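Local coordinates for STIL N-terminal domain-containing protein (Trichoplax adhaerens, PDB 5OI9), which probably takes part in centriole assembly, as the N-terminal domain of a STIL protein, a family whose binding to CEP85 supports PLK4 activation, at residues H239-V244 and I297-T302; S230-I235 and C276-Y281; K16-K21 and L202-V207; I259-V264 and H269-S274. All coordinates share one frame; numbering follows the deposited sequence.

Interaction 1. Residues H239-V244 and I297-T302; sequences HNLLLV and ILVLYT
Apolar packing between two strands that belong to one sheet but are not neighbours in it brings L241 and L243 against I297, V299 and Y301. Strands 256-264 and 229-235 lie between them in the sheet order, yet the axes of 241-244 and 297-302 approach to 10.5 Å at 64°, consistent with a strongly twisted sheet whose side chains meet across one face. L241 and I297 reach for one another tip to tip, with L241 CD1 3.7 Å from I297 CD1. The I297 chain is extended, CG1 lying anti to the backbone N (chi1 -167°), which carries its last methyl far enough to touch. V299, the shorter residue, meets the same L241 methyl through CG2 at the longer distance of 4.3 Å. Farther along, L243 CD1 approaches Y301 obliquely, 3.4 Å from OH and 4.2 Å from CE2; the long tyrosine reaches L243 with its phenolic end. Branched aliphatic residues suit this buried, largely apolar seam. Helix 210-216 covers the L243-Y301 end, L215 touching both L243 and Y301, while F310 of strand 309-314 packs on V299 and I297 is hydrogen-bonded through its backbone to V257 of strand 256-264.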
loop_
_atom_site.group_PDB
_atom_site.type_symbol
_atom_site.label_atom_id
_atom_site.label_comp_id
_atom_site.label_asym_id
_atom_site.label_seq_id
_atom_site.Cartn_x
_atom_site.Cartn_y
_atom_site.Cartn_z
ATOM N N HIS A 239 -24.453 22.124 -10.708
ATOM C CA HIS A 239 -24.355 20.902 -9.907
ATOM C C HIS A 239 -24.083 19.682 -10.784
ATOM O O HIS A 239 -24.600 18.590 -10.541
ATOM C CB HIS A 239 -25.606 20.692 -9.048
ATOM C CG HIS A 239 -25.727 21.663 -7.913
ATOM N ND1 HIS A 239 -26.669 21.529 -6.916
ATOM C CD2 HIS A 239 -25.022 22.781 -7.617
ATOM C CE1 HIS A 239 -26.540 22.522 -6.055
ATOM N NE2 HIS A 239 -25.548 23.296 -6.457
ATOM N N ASN A 240 -23.261 19.870 -11.813
ATOM C CA ASN A 240 -22.802 18.782 -12.661
ATOM C C ASN A 240 -21.350 18.454 -12.339
ATOM O O ASN A 240 -20.565 19.327 -11.955
ATOM C CB ASN A 240 -22.944 19.133 -14.144
ATOM C CG ASN A 240 -24.384 19.379 -14.550
ATOM O OD1 ASN A 240 -24.703 20.406 -15.150
ATOM N ND2 ASN A 240 -25.263 18.439 -14.222
ATOM N N LEU A 241 -20.999 17.182 -12.504
ATOM C CA LEU A 241 -19.681 16.684 -12.140
ATOM C C LEU A 241 -18.681 16.917 -13.264
ATOM O O LEU A 241 -18.978 16.680 -14.439
ATOM C CB LEU A 241 -19.746 15.192 -11.809
ATOM C CG LEU A 241 -20.765 14.764 -10.753
ATOM C CD1 LEU A 241 -20.648 13.273 -10.471
ATOM C CD2 LEU A 241 -20.592 15.573 -9.476
ATOM N N LEU A 242 -17.490 17.376 -12.889
ATOM C CA LEU A 242 -16.378 17.560 -13.813
ATOM C C LEU A 242 -15.237 16.654 -13.377
ATOM O O LEU A 242 -14.807 16.711 -12.220
ATOM C CB LEU A 242 -15.922 19.022 -13.844
ATOM C CG LEU A 242 -16.650 19.957 -14.809
ATOM C CD1 LEU A 242 -16.300 21.411 -14.526
ATOM C CD2 LEU A 242 -16.288 19.597 -16.237
ATOM N N LEU A 243 -14.751 15.824 -14.295
ATOM C CA LEU A 243 -13.659 14.910 -13.995
ATOM C C LEU A 243 -12.325 15.607 -14.218
ATOM O O LEU A 243 -12.152 16.351 -15.188
ATOM C CB LEU A 243 -13.749 13.651 -14.858
ATOM C CG LEU A 243 -15.068 12.874 -14.806
ATOM C CD1 LEU A 243 -14.894 11.499 -15.428
ATOM C CD2 LEU A 243 -15.597 12.759 -13.385
ATOM N N VAL A 244 -11.382 15.362 -13.312
ATOM C CA VAL A 244 -10.097 16.050 -13.304
ATOM C C VAL A 244 -8.981 15.018 -13.228
ATOM O O VAL A 244 -9.086 14.027 -12.497
ATOM C CB VAL A 244 -9.999 17.046 -12.127
ATOM C CG1 VAL A 244 -8.735 17.874 -12.235
ATOM C CG2 VAL A 244 -11.225 17.952 -12.078
ATOM N N ILE A 297 -18.395 11.404 -3.455
ATOM C CA ILE A 297 -18.845 10.594 -4.578
ATOM C C ILE A 297 -17.661 9.841 -5.161
ATOM O O ILE A 297 -16.525 10.325 -5.180
ATOM C CB ILE A 297 -19.555 11.457 -5.645
ATOM C CG1 ILE A 297 -20.294 10.567 -6.648
ATOM C CG2 ILE A 297 -18.559 12.368 -6.357
ATOM C CD1 ILE A 297 -21.342 11.294 -7.458
ATOM N N LEU A 298 -17.935 8.622 -5.616
ATOM C CA LEU A 298 -16.981 7.817 -6.362
ATOM C C LEU A 298 -17.627 7.436 -7.684
ATOM O O LEU A 298 -18.681 6.796 -7.697
ATOM C CB LEU A 298 -16.572 6.565 -5.579
ATOM C CG LEU A 298 -15.930 5.434 -6.387
ATOM C CD1 LEU A 298 -14.580 5.855 -6.949
ATOM C CD2 LEU A 298 -15.794 4.185 -5.523
ATOM N N VAL A 299 -17.014 7.856 -8.785
ATOM C CA VAL A 299 -17.424 7.444 -10.121
ATOM C C VAL A 299 -16.499 6.306 -10.524
ATOM O O VAL A 299 -15.308 6.519 -10.773
ATOM C CB VAL A 299 -17.368 8.607 -11.120
ATOM C CG1 VAL A 299 -17.865 8.162 -12.482
ATOM C CG2 VAL A 299 -18.194 9.780 -10.610
ATOM N N LEU A 300 -17.036 5.090 -10.564
ATOM C CA LEU A 300 -16.236 3.879 -10.712
ATOM C C LEU A 300 -16.426 3.318 -12.115
ATOM O O LEU A 300 -17.501 2.806 -12.445
ATOM C CB LEU A 300 -16.624 2.850 -9.652
ATOM C CG LEU A 300 -15.701 1.639 -9.510
ATOM C CD1 LEU A 300 -14.285 2.085 -9.178
ATOM C CD2 LEU A 300 -16.231 0.694 -8.444
ATOM N N TYR A 301 -15.376 3.399 -12.930
ATOM C CA TYR A 301 -15.374 2.818 -14.272
ATOM C C TYR A 301 -14.791 1.415 -14.184
ATOM O O TYR A 301 -13.578 1.216 -14.254
ATOM C CB TYR A 301 -14.578 3.691 -15.236
ATOM C CG TYR A 301 -15.175 5.059 -15.450
ATOM C CD1 TYR A 301 -16.123 5.275 -16.441
ATOM C CD2 TYR A 301 -14.793 6.138 -14.659
ATOM C CE1 TYR A 301 -16.675 6.525 -16.641
ATOM C CE2 TYR A 301 -15.338 7.389 -14.852
ATOM C CZ TYR A 301 -16.281 7.578 -15.843
ATOM O OH TYR A 301 -16.828 8.823 -16.040
ATOM N N THR A 302 -15.663 0.423 -14.026
ATOM C CA THR A 302 -15.185 -0.949 -13.961
ATOM C C THR A 302 -14.883 -1.477 -15.361
ATOM O O THR A 302 -15.417 -1.002 -16.369
ATOM C CB THR A 302 -16.203 -1.859 -13.269
ATOM O OG1 THR A 302 -17.362 -2.011 -14.098
ATOM C CG2 THR A 302 -16.612 -1.276 -11.925
#

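Interaction 2. Residues S230-I235 and C276-Y281; sequences SGYVAI and CMRYLY
Different first torsions bring Y232 and Y279 together: the ring of Y232 swings beside its backbone N, with CG anti to the carbonyl carbon (chi1 -58°), whereas Y279 extends from the helix with CG anti to N (chi1 179°). The two side chains run alongside one another in opposite senses. Y279 CD1 arrives at the edge of the Y232 ring, near its plane, 3.7 Å from Y232 CD1 and 3.8 Å from Y232 CE1. The contact is therefore carried by ring carbons, and the phenol ends lie apart. The hydroxyl of Y279 is bonded to the backbone O of R290, which anchors the far end of a ring that also meets F296; a tyrosine suits this place because it fills the interior with its ring and still satisfies its polar end. R278, one residue earlier, meets Y232 by its aliphatic part: R278 CG lies 3.9 Å from Y232 OH, the two side chains crossing at about a right angle. A bend at chi2 then carries the guanidinium onward, its plane 75° from the tyrosine ring. The long arginine thus packs through CG here while its guanidinium NH2 bonds to the backbone O of D158. The whole is helix-on-sheet packing of an alpha/beta layer, in which 270-281, the helix of a beta-alpha-beta unit, lies against strand 229-235 chiefly through two tyrosines, with the arginine's CG beside them.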
loop_
_atom_site.group_PDB
_atom_site.type_symbol
_atom_site.label_atom_id
_atom_site.label_comp_id
_atom_site.label_asym_id
_atom_site.label_seq_id
_atom_site.Cartn_x
_atom_site.Cartn_y
_atom_site.Cartn_z
ATOM N N SER A 230 -6.709 6.949 -11.534
ATOM C CA SER A 230 -7.735 7.645 -10.779
ATOM C C SER A 230 -7.532 9.143 -10.921
ATOM O O SER A 230 -6.476 9.615 -11.351
ATOM C CB SER A 230 -7.719 7.246 -9.298
ATOM O OG SER A 230 -6.653 7.881 -8.615
ATOM N N GLY A 231 -8.569 9.883 -10.556
ATOM C CA GLY A 231 -8.522 11.325 -10.551
ATOM C C GLY A 231 -9.515 11.871 -9.555
ATOM O O GLY A 231 -9.922 11.166 -8.626
ATOM N N TYR A 232 -9.930 13.115 -9.743
ATOM C CA TYR A 232 -10.800 13.769 -8.783
ATOM C C TYR A 232 -12.000 14.364 -9.505
ATOM O O TYR A 232 -11.989 14.556 -10.725
ATOM C CB TYR A 232 -10.014 14.820 -7.982
ATOM C CG TYR A 232 -8.848 14.179 -7.261
ATOM C CD1 TYR A 232 -9.020 13.588 -6.017
ATOM C CD2 TYR A 232 -7.591 14.113 -7.849
ATOM C CE1 TYR A 232 -7.966 12.973 -5.364
ATOM C CE2 TYR A 232 -6.529 13.502 -7.205
ATOM C CZ TYR A 232 -6.722 12.934 -5.960
ATOM O OH TYR A 232 -5.671 12.319 -5.310
ATOM N N VAL A 233 -13.054 14.620 -8.735
ATOM C CA VAL A 233 -14.336 15.060 -9.269
ATOM C C VAL A 233 -14.615 16.460 -8.747
ATOM O O VAL A 233 -14.677 16.678 -7.531
ATOM C CB VAL A 233 -15.475 14.100 -8.889
ATOM C CG1 VAL A 233 -16.798 14.605 -9.452
ATOM C CG2 VAL A 233 -15.175 12.697 -9.385
ATOM N N ALA A 234 -14.783 17.402 -9.666
ATOM C CA ALA A 234 -15.185 18.757 -9.341
ATOM C C ALA A 234 -16.655 18.938 -9.710
ATOM O O ALA A 234 -17.295 18.050 -10.280
ATOM C CB ALA A 234 -14.287 19.765 -10.059
ATOM N N ILE A 235 -17.203 20.102 -9.382
ATOM C CA ILE A 235 -18.616 20.382 -9.604
ATOM C C ILE A 235 -18.761 21.843 -10.008
ATOM O O ILE A 235 -18.015 22.705 -9.532
ATOM C CB ILE A 235 -19.458 20.043 -8.352
ATOM C CG1 ILE A 235 -20.956 20.130 -8.650
ATOM C CG2 ILE A 235 -19.088 20.944 -7.183
ATOM C CD1 ILE A 235 -21.826 19.568 -7.541
ATOM N N CYS A 276 -9.681 6.400 -2.066
ATOM C CA CYS A 276 -10.509 7.042 -1.047
ATOM C C CYS A 276 -9.658 7.589 0.093
ATOM O O CYS A 276 -9.839 8.734 0.524
ATOM C CB CYS A 276 -11.543 6.052 -0.507
ATOM S SG CYS A 276 -12.763 5.492 -1.715
HETATM N N MSE A 277 -8.729 6.779 0.598
HETATM C CA MSE A 277 -7.840 7.195 1.679
HETATM C C MSE A 277 -7.006 8.397 1.278
HETATM O O MSE A 277 -6.867 9.361 2.033
HETATM C CB MSE A 277 -6.919 6.044 2.088
HETATM C CG MSE A 277 -7.652 4.899 2.744
HETATM SE SE MSE A 277 -8.525 5.447 4.391
HETATM C CE MSE A 277 -6.949 5.442 5.526
ATOM N N ARG A 278 -6.451 8.322 0.069
ATOM C CA ARG A 278 -5.644 9.418 -0.451
ATOM C C ARG A 278 -6.448 10.712 -0.526
ATOM O O ARG A 278 -5.944 11.786 -0.176
ATOM C CB ARG A 278 -5.099 9.040 -1.824
ATOM C CG ARG A 278 -4.246 10.103 -2.458
ATOM C CD ARG A 278 -2.941 10.302 -1.703
ATOM N NE ARG A 278 -2.176 11.382 -2.312
ATOM C CZ ARG A 278 -1.412 11.233 -3.386
ATOM N NH1 ARG A 278 -1.301 10.042 -3.961
ATOM N NH2 ARG A 278 -0.755 12.271 -3.884
ATOM N N TYR A 279 -7.703 10.629 -0.978
ATOM C CA TYR A 279 -8.553 11.817 -1.035
ATOM C C TYR A 279 -8.846 12.354 0.362
ATOM O O TYR A 279 -8.801 13.569 0.589
ATOM C CB TYR A 279 -9.852 11.490 -1.774
ATOM C CG TYR A 279 -10.834 12.639 -1.866
ATOM C CD1 TYR A 279 -10.610 13.705 -2.732
ATOM C CD2 TYR A 279 -11.993 12.651 -1.102
ATOM C CE1 TYR A 279 -11.509 14.753 -2.827
ATOM C CE2 TYR A 279 -12.901 13.693 -1.191
ATOM C CZ TYR A 279 -12.653 14.743 -2.052
ATOM O OH TYR A 279 -13.550 15.785 -2.139
ATOM N N LEU A 280 -9.138 11.464 1.311
ATOM C CA LEU A 280 -9.464 11.906 2.665
ATOM C C LEU A 280 -8.256 12.517 3.365
ATOM O O LEU A 280 -8.391 13.502 4.100
ATOM C CB LEU A 280 -10.008 10.737 3.483
ATOM C CG LEU A 280 -11.368 10.198 3.052
ATOM C CD1 LEU A 280 -11.825 9.098 3.987
ATOM C CD2 LEU A 280 -12.380 11.328 3.008
ATOM N N TYR A 281 -7.069 11.946 3.154
ATOM C CA TYR A 281 -5.893 12.380 3.900
ATOM C C TYR A 281 -5.232 13.616 3.307
ATOM O O TYR A 281 -4.643 14.408 4.051
ATOM C CB TYR A 281 -4.868 11.247 3.971
ATOM C CG TYR A 281 -4.962 10.418 5.227
ATOM C CD1 TYR A 281 -4.342 10.828 6.399
ATOM C CD2 TYR A 281 -5.667 9.224 5.243
ATOM C CE1 TYR A 281 -4.424 10.074 7.554
ATOM C CE2 TYR A 281 -5.752 8.465 6.392
ATOM C CZ TYR A 281 -5.129 8.891 7.542
ATOM O OH TYR A 281 -5.216 8.129 8.685
#

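Interaction 3. Residues K16-K21 and L202-V207; sequences KLWDSK and LPVSIV
L202 meets D19 first, its CD1 lying 3.6 Å from D19 OD2 where the two side chains cross at a slant. Its backbone is tied to the same residue by solvent: one water donates to L202 O (2.7 Å) and to D19 O (2.8 Å). A second water accepts from L202 N and lies near K21 O and D19 O. D19 suits this exposed loop: its other oxygen, OD1, accepts from K21 N at 3.2 Å, closing an Asx turn; the N-H comes from above the carboxylate plane, 67° out of it. After P203, V204 sets CG2 against W18 CB at 3.6 Å. W18 has CG between its backbone N and carbonyl carbon (chi1 59°), and its indole leads away from V204, with NE1 bonded to E312 OE2. The compact valine fits beside the root of this bulky residue. Both W18 and V204 rest on I297 of strand 296-302, V204 also packs on L241 and F310, and S205 and V207 bond through the backbone to L241 of strand 241-245.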
loop_
_atom_site.group_PDB
_atom_site.type_symbol
_atom_site.label_atom_id
_atom_site.label_comp_id
_atom_site.label_asym_id
_atom_site.label_seq_id
_atom_site.Cartn_x
_atom_site.Cartn_y
_atom_site.Cartn_z
ATOM N N LYS A 16 -27.555 18.887 -1.809
ATOM C CA LYS A 16 -28.409 18.839 -2.990
ATOM C C LYS A 16 -27.590 18.599 -4.253
ATOM O O LYS A 16 -28.094 18.743 -5.369
ATOM C CB LYS A 16 -29.214 20.135 -3.126
ATOM C CG LYS A 16 -30.236 20.354 -2.023
ATOM C CD LYS A 16 -31.015 21.641 -2.241
ATOM C CE LYS A 16 -32.055 21.846 -1.150
ATOM N NZ LYS A 16 -32.809 23.120 -1.323
ATOM N N LEU A 17 -26.320 18.233 -4.072
ATOM C CA LEU A 17 -25.460 17.988 -5.223
ATOM C C LEU A 17 -25.844 16.697 -5.936
ATOM O O LEU A 17 -25.713 16.603 -7.162
ATOM C CB LEU A 17 -23.996 17.956 -4.784
ATOM C CG LEU A 17 -23.527 19.188 -4.002
ATOM C CD1 LEU A 17 -22.022 19.152 -3.767
ATOM C CD2 LEU A 17 -23.932 20.473 -4.712
ATOM N N TRP A 18 -26.320 15.702 -5.193
ATOM C CA TRP A 18 -26.846 14.477 -5.784
ATOM C C TRP A 18 -27.783 13.823 -4.778
ATOM O O TRP A 18 -27.890 14.252 -3.627
ATOM C CB TRP A 18 -25.724 13.518 -6.203
ATOM C CG TRP A 18 -24.830 13.091 -5.077
ATOM C CD1 TRP A 18 -25.078 12.111 -4.160
ATOM C CD2 TRP A 18 -23.541 13.623 -4.758
ATOM N NE1 TRP A 18 -24.025 12.007 -3.283
ATOM C CE2 TRP A 18 -23.068 12.925 -3.629
ATOM C CE3 TRP A 18 -22.740 14.626 -5.314
ATOM C CZ2 TRP A 18 -21.831 13.197 -3.045
ATOM C CZ3 TRP A 18 -21.512 14.893 -4.735
ATOM C CH2 TRP A 18 -21.071 14.180 -3.612
ATOM N N ASP A 19 -28.465 12.776 -5.233
ATOM C CA ASP A 19 -29.371 12.006 -4.390
ATOM C C ASP A 19 -28.594 10.905 -3.678
ATOM O O ASP A 19 -27.890 10.120 -4.319
ATOM C CB ASP A 19 -30.503 11.407 -5.226
ATOM C CG ASP A 19 -31.466 10.580 -4.397
ATOM O OD1 ASP A 19 -31.539 10.791 -3.168
ATOM O OD2 ASP A 19 -32.147 9.709 -4.977
ATOM N N SER A 20 -28.732 10.847 -2.354
ATOM C CA SER A 20 -27.955 9.932 -1.530
ATOM C C SER A 20 -28.726 8.685 -1.115
ATOM O O SER A 20 -28.212 7.898 -0.314
ATOM C CB SER A 20 -27.446 10.654 -0.279
ATOM O OG SER A 20 -26.410 11.563 -0.607
ATOM N N LYS A 21 -29.938 8.487 -1.630
ATOM C CA LYS A 21 -30.717 7.311 -1.260
ATOM C C LYS A 21 -29.980 6.038 -1.661
ATOM O O LYS A 21 -29.530 5.897 -2.801
ATOM C CB LYS A 21 -32.096 7.353 -1.918
ATOM C CG LYS A 21 -32.987 6.176 -1.544
ATOM C CD LYS A 21 -34.361 6.279 -2.187
ATOM C CE LYS A 21 -35.243 5.101 -1.793
ATOM N NZ LYS A 21 -36.603 5.195 -2.390
ATOM N N LEU A 202 -27.867 6.486 -7.263
ATOM C CA LEU A 202 -28.329 6.695 -8.626
ATOM C C LEU A 202 -27.285 7.466 -9.435
ATOM O O LEU A 202 -26.507 8.243 -8.877
ATOM C CB LEU A 202 -29.653 7.456 -8.631
ATOM C CG LEU A 202 -30.886 6.724 -8.099
ATOM C CD1 LEU A 202 -32.066 7.676 -7.992
ATOM C CD2 LEU A 202 -31.234 5.543 -8.989
ATOM N N PRO A 203 -27.250 7.266 -10.754
ATOM C CA PRO A 203 -26.233 7.940 -11.571
ATOM C C PRO A 203 -26.396 9.452 -11.548
ATOM O O PRO A 203 -27.505 9.981 -11.444
ATOM C CB PRO A 203 -26.472 7.376 -12.977
ATOM C CG PRO A 203 -27.201 6.094 -12.757
ATOM C CD PRO A 203 -28.053 6.321 -11.547
ATOM N N VAL A 204 -25.265 10.146 -11.647
ATOM C CA VAL A 204 -25.211 11.602 -11.622
ATOM C C VAL A 204 -24.653 12.089 -12.953
ATOM O O VAL A 204 -23.763 11.459 -13.532
ATOM C CB VAL A 204 -24.358 12.113 -10.442
ATOM C CG1 VAL A 204 -24.371 13.629 -10.386
ATOM C CG2 VAL A 204 -24.864 11.525 -9.132
ATOM N N SER A 205 -25.188 13.207 -13.435
ATOM C CA SER A 205 -24.769 13.763 -14.715
ATOM C C SER A 205 -23.309 14.201 -14.673
ATOM O O SER A 205 -22.861 14.851 -13.724
ATOM C CB SER A 205 -25.657 14.951 -15.087
ATOM O OG SER A 205 -25.137 15.637 -16.211
ATOM N N ILE A 206 -22.567 13.848 -15.720
ATOM C CA ILE A 206 -21.166 14.217 -15.868
ATOM C C ILE A 206 -21.030 15.094 -17.104
ATOM O O ILE A 206 -21.518 14.731 -18.182
ATOM C CB ILE A 206 -20.257 12.978 -15.979
ATOM C CG1 ILE A 206 -20.366 12.115 -14.718
ATOM C CG2 ILE A 206 -18.813 13.393 -16.224
ATOM C CD1 ILE A 206 -19.643 10.794 -14.824
ATOM N N VAL A 207 -20.373 16.238 -16.947
ATOM C CA VAL A 207 -20.088 17.104 -18.097
ATOM C C VAL A 207 -19.257 16.326 -19.112
ATOM O O VAL A 207 -18.204 15.762 -18.749
ATOM C CB VAL A 207 -19.351 18.376 -17.644
ATOM C CG1 VAL A 207 -19.191 19.348 -18.804
ATOM C CG2 VAL A 207 -20.088 19.032 -16.487
HETATM O O HOH W 1 -27.310 10.042 -7.084
HETATM O O HOH W 2 -29.493 7.593 -4.952
#

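Interaction 4. Residues I259-V264 and H269-S274; sequences IWVDGV and HPYVWS
The CH-pi contact of this strand-to-helix junction is made by V264, whose CG1 sits over one face of the H269 imidazole, 4.0 Å from the ring centroid and 24° off its normal. Apolar packing makes up the rest. V261 CG1 lies 3.7 Å from Y271 CD2, at the edge of the phenol ring and in its plane. V272 CG2 receives V264 CG2 at 4.0 Å and V261 CG1 at 4.1 Å; slim valines on both sides let the helix lie close to the strand. Hydrogen bonding stays within the helix start. H269 is the N-cap: with CG anti to its backbone N (chi1 -164°), ND1 accepts from Y271 N at 3.0 Å, the donor only 8° out of the ring plane, so one imidazole offers its edge to the helix and its face to V264. An alanine here is likely to leave Y271 N without its capping partner and V264 CG1 without the flat surface it covers. The arrangement is the strand-to-helix junction of the beta-alpha-beta unit formed by strand 256-264, helix 270-281 and strand 296-302.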
loop_
_atom_site.group_PDB
_atom_site.type_symbol
_atom_site.label_atom_id
_atom_site.label_comp_id
_atom_site.label_asym_id
_atom_site.label_seq_id
_atom_site.Cartn_x
_atom_site.Cartn_y
_atom_site.Cartn_z
ATOM N N ILE A 259 -13.958 11.442 -6.140
ATOM C CA ILE A 259 -12.919 10.851 -6.973
ATOM C C ILE A 259 -13.562 10.006 -8.063
ATOM O O ILE A 259 -14.737 9.640 -7.991
ATOM C CB ILE A 259 -11.947 9.970 -6.155
ATOM C CG1 ILE A 259 -12.708 8.805 -5.518
ATOM C CG2 ILE A 259 -11.229 10.788 -5.099
ATOM C CD1 ILE A 259 -11.824 7.827 -4.754
ATOM N N TRP A 260 -12.768 9.702 -9.087
ATOM C CA TRP A 260 -13.115 8.682 -10.063
ATOM C C TRP A 260 -11.982 7.667 -10.134
ATOM O O TRP A 260 -10.813 8.003 -9.922
ATOM C CB TRP A 260 -13.400 9.278 -11.455
ATOM C CG TRP A 260 -12.251 9.996 -12.094
ATOM C CD1 TRP A 260 -12.002 11.340 -12.060
ATOM C CD2 TRP A 260 -11.206 9.415 -12.883
ATOM N NE1 TRP A 260 -10.863 11.628 -12.772
ATOM C CE2 TRP A 260 -10.355 10.464 -13.286
ATOM C CE3 TRP A 260 -10.904 8.110 -13.282
ATOM C CZ2 TRP A 260 -9.220 10.248 -14.066
ATOM C CZ3 TRP A 260 -9.773 7.895 -14.054
ATOM C CH2 TRP A 260 -8.947 8.960 -14.440
ATOM N N VAL A 261 -12.340 6.413 -10.403
ATOM C CA VAL A 261 -11.381 5.318 -10.472
ATOM C C VAL A 261 -11.682 4.483 -11.710
ATOM O O VAL A 261 -12.848 4.202 -12.012
ATOM C CB VAL A 261 -11.410 4.445 -9.197
ATOM C CG1 VAL A 261 -10.522 3.215 -9.363
ATOM C CG2 VAL A 261 -10.968 5.256 -7.985
ATOM N N ASP A 262 -10.629 4.087 -12.422
ATOM C CA ASP A 262 -10.739 3.311 -13.648
ATOM C C ASP A 262 -9.828 2.092 -13.561
ATOM O O ASP A 262 -8.803 2.109 -12.875
ATOM C CB ASP A 262 -10.365 4.171 -14.868
ATOM C CG ASP A 262 -10.455 3.414 -16.177
ATOM O OD1 ASP A 262 -11.232 2.441 -16.255
ATOM O OD2 ASP A 262 -9.736 3.792 -17.127
ATOM N N GLY A 263 -10.219 1.025 -14.253
ATOM C CA GLY A 263 -9.352 -0.125 -14.422
ATOM C C GLY A 263 -9.421 -1.185 -13.347
ATOM O O GLY A 263 -8.447 -1.923 -13.169
ATOM N N VAL A 264 -10.533 -1.289 -12.622
ATOM C CA VAL A 264 -10.727 -2.346 -11.639
ATOM C C VAL A 264 -11.958 -3.150 -12.036
ATOM O O VAL A 264 -12.779 -2.717 -12.847
ATOM C CB VAL A 264 -10.876 -1.802 -10.202
ATOM C CG1 VAL A 264 -9.664 -0.971 -9.817
ATOM C CG2 VAL A 264 -12.152 -0.986 -10.073
ATOM N N HIS A 269 -11.653 -3.876 -5.087
ATOM C CA HIS A 269 -10.232 -3.804 -5.394
ATOM C C HIS A 269 -9.549 -2.857 -4.412
ATOM O O HIS A 269 -10.036 -1.738 -4.197
ATOM C CB HIS A 269 -10.023 -3.328 -6.832
ATOM C CG HIS A 269 -8.643 -3.571 -7.359
ATOM N ND1 HIS A 269 -7.547 -2.846 -6.945
ATOM C CD2 HIS A 269 -8.184 -4.454 -8.278
ATOM C CE1 HIS A 269 -6.471 -3.273 -7.581
ATOM N NE2 HIS A 269 -6.830 -4.249 -8.396
ATOM N N PRO A 270 -8.439 -3.263 -3.786
ATOM C CA PRO A 270 -7.800 -2.385 -2.790
ATOM C C PRO A 270 -7.350 -1.043 -3.347
ATOM O O PRO A 270 -7.137 -0.107 -2.566
ATOM C CB PRO A 270 -6.608 -3.218 -2.292
ATOM C CG PRO A 270 -6.399 -4.275 -3.330
ATOM C CD PRO A 270 -7.741 -4.551 -3.932
ATOM N N TYR A 271 -7.204 -0.914 -4.668
ATOM C CA TYR A 271 -6.866 0.381 -5.247
ATOM C C TYR A 271 -7.971 1.407 -5.015
ATOM O O TYR A 271 -7.685 2.600 -4.872
ATOM C CB TYR A 271 -6.588 0.232 -6.744
ATOM C CG TYR A 271 -6.220 1.525 -7.438
ATOM C CD1 TYR A 271 -4.905 1.974 -7.457
ATOM C CD2 TYR A 271 -7.185 2.293 -8.079
ATOM C CE1 TYR A 271 -4.562 3.152 -8.088
ATOM C CE2 TYR A 271 -6.849 3.472 -8.716
ATOM C CZ TYR A 271 -5.536 3.897 -8.717
ATOM O OH TYR A 271 -5.194 5.069 -9.351
ATOM N N VAL A 272 -9.231 0.966 -4.985
ATOM C CA VAL A 272 -10.342 1.888 -4.761
ATOM C C VAL A 272 -10.268 2.477 -3.359
ATOM O O VAL A 272 -10.367 3.696 -3.171
ATOM C CB VAL A 272 -11.685 1.178 -5.003
ATOM C CG1 VAL A 272 -12.844 2.109 -4.676
ATOM C CG2 VAL A 272 -11.773 0.688 -6.440
ATOM N N TRP A 273 -10.103 1.615 -2.354
ATOM C CA TRP A 273 -9.904 2.083 -0.987
ATOM C C TRP A 273 -8.693 3.002 -0.889
ATOM O O TRP A 273 -8.722 4.001 -0.161
ATOM C CB TRP A 273 -9.751 0.883 -0.055
ATOM C CG TRP A 273 -9.457 1.220 1.374
ATOM C CD1 TRP A 273 -10.364 1.484 2.359
ATOM C CD2 TRP A 273 -8.164 1.298 1.988
ATOM N NE1 TRP A 273 -9.716 1.733 3.545
ATOM C CE2 TRP A 273 -8.366 1.621 3.345
ATOM C CE3 TRP A 273 -6.858 1.127 1.523
ATOM C CZ2 TRP A 273 -7.309 1.777 4.241
ATOM C CZ3 TRP A 273 -5.809 1.285 2.413
ATOM C CH2 TRP A 273 -6.041 1.608 3.755
ATOM N N SER A 274 -7.626 2.689 -1.632
ATOM C CA SER A 274 -6.426 3.518 -1.597
ATOM C C SER A 274 -6.705 4.916 -2.132
ATOM O O SER A 274 -6.204 5.909 -1.590
ATOM C CB SER A 274 -5.305 2.852 -2.394
ATOM O OG SER A 274 -4.974 1.584 -1.848
#

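Overall arrangement
All four contacts lie on the same side of the chain's centre and gather round the seven-stranded mixed sheet. Along the chain interaction 3 comes first, joining the start of the model to the loop after strand 196-200. Interactions 1 and 2 follow with alternating segments, and interaction 4 falls within the span of both. Interactions 2 and 4 share helix 270-281, their centres about 10 Å apart. Interaction 1, about 9 Å from interaction 3 between centres, joins the outer strand 241-245 to strand 296-302. Interactions 3 and 4 do not touch, with centres about 19 Å apart. Elements both near and far in sequence are thus tied into one layered alpha/beta region of the STIL N-terminal domain.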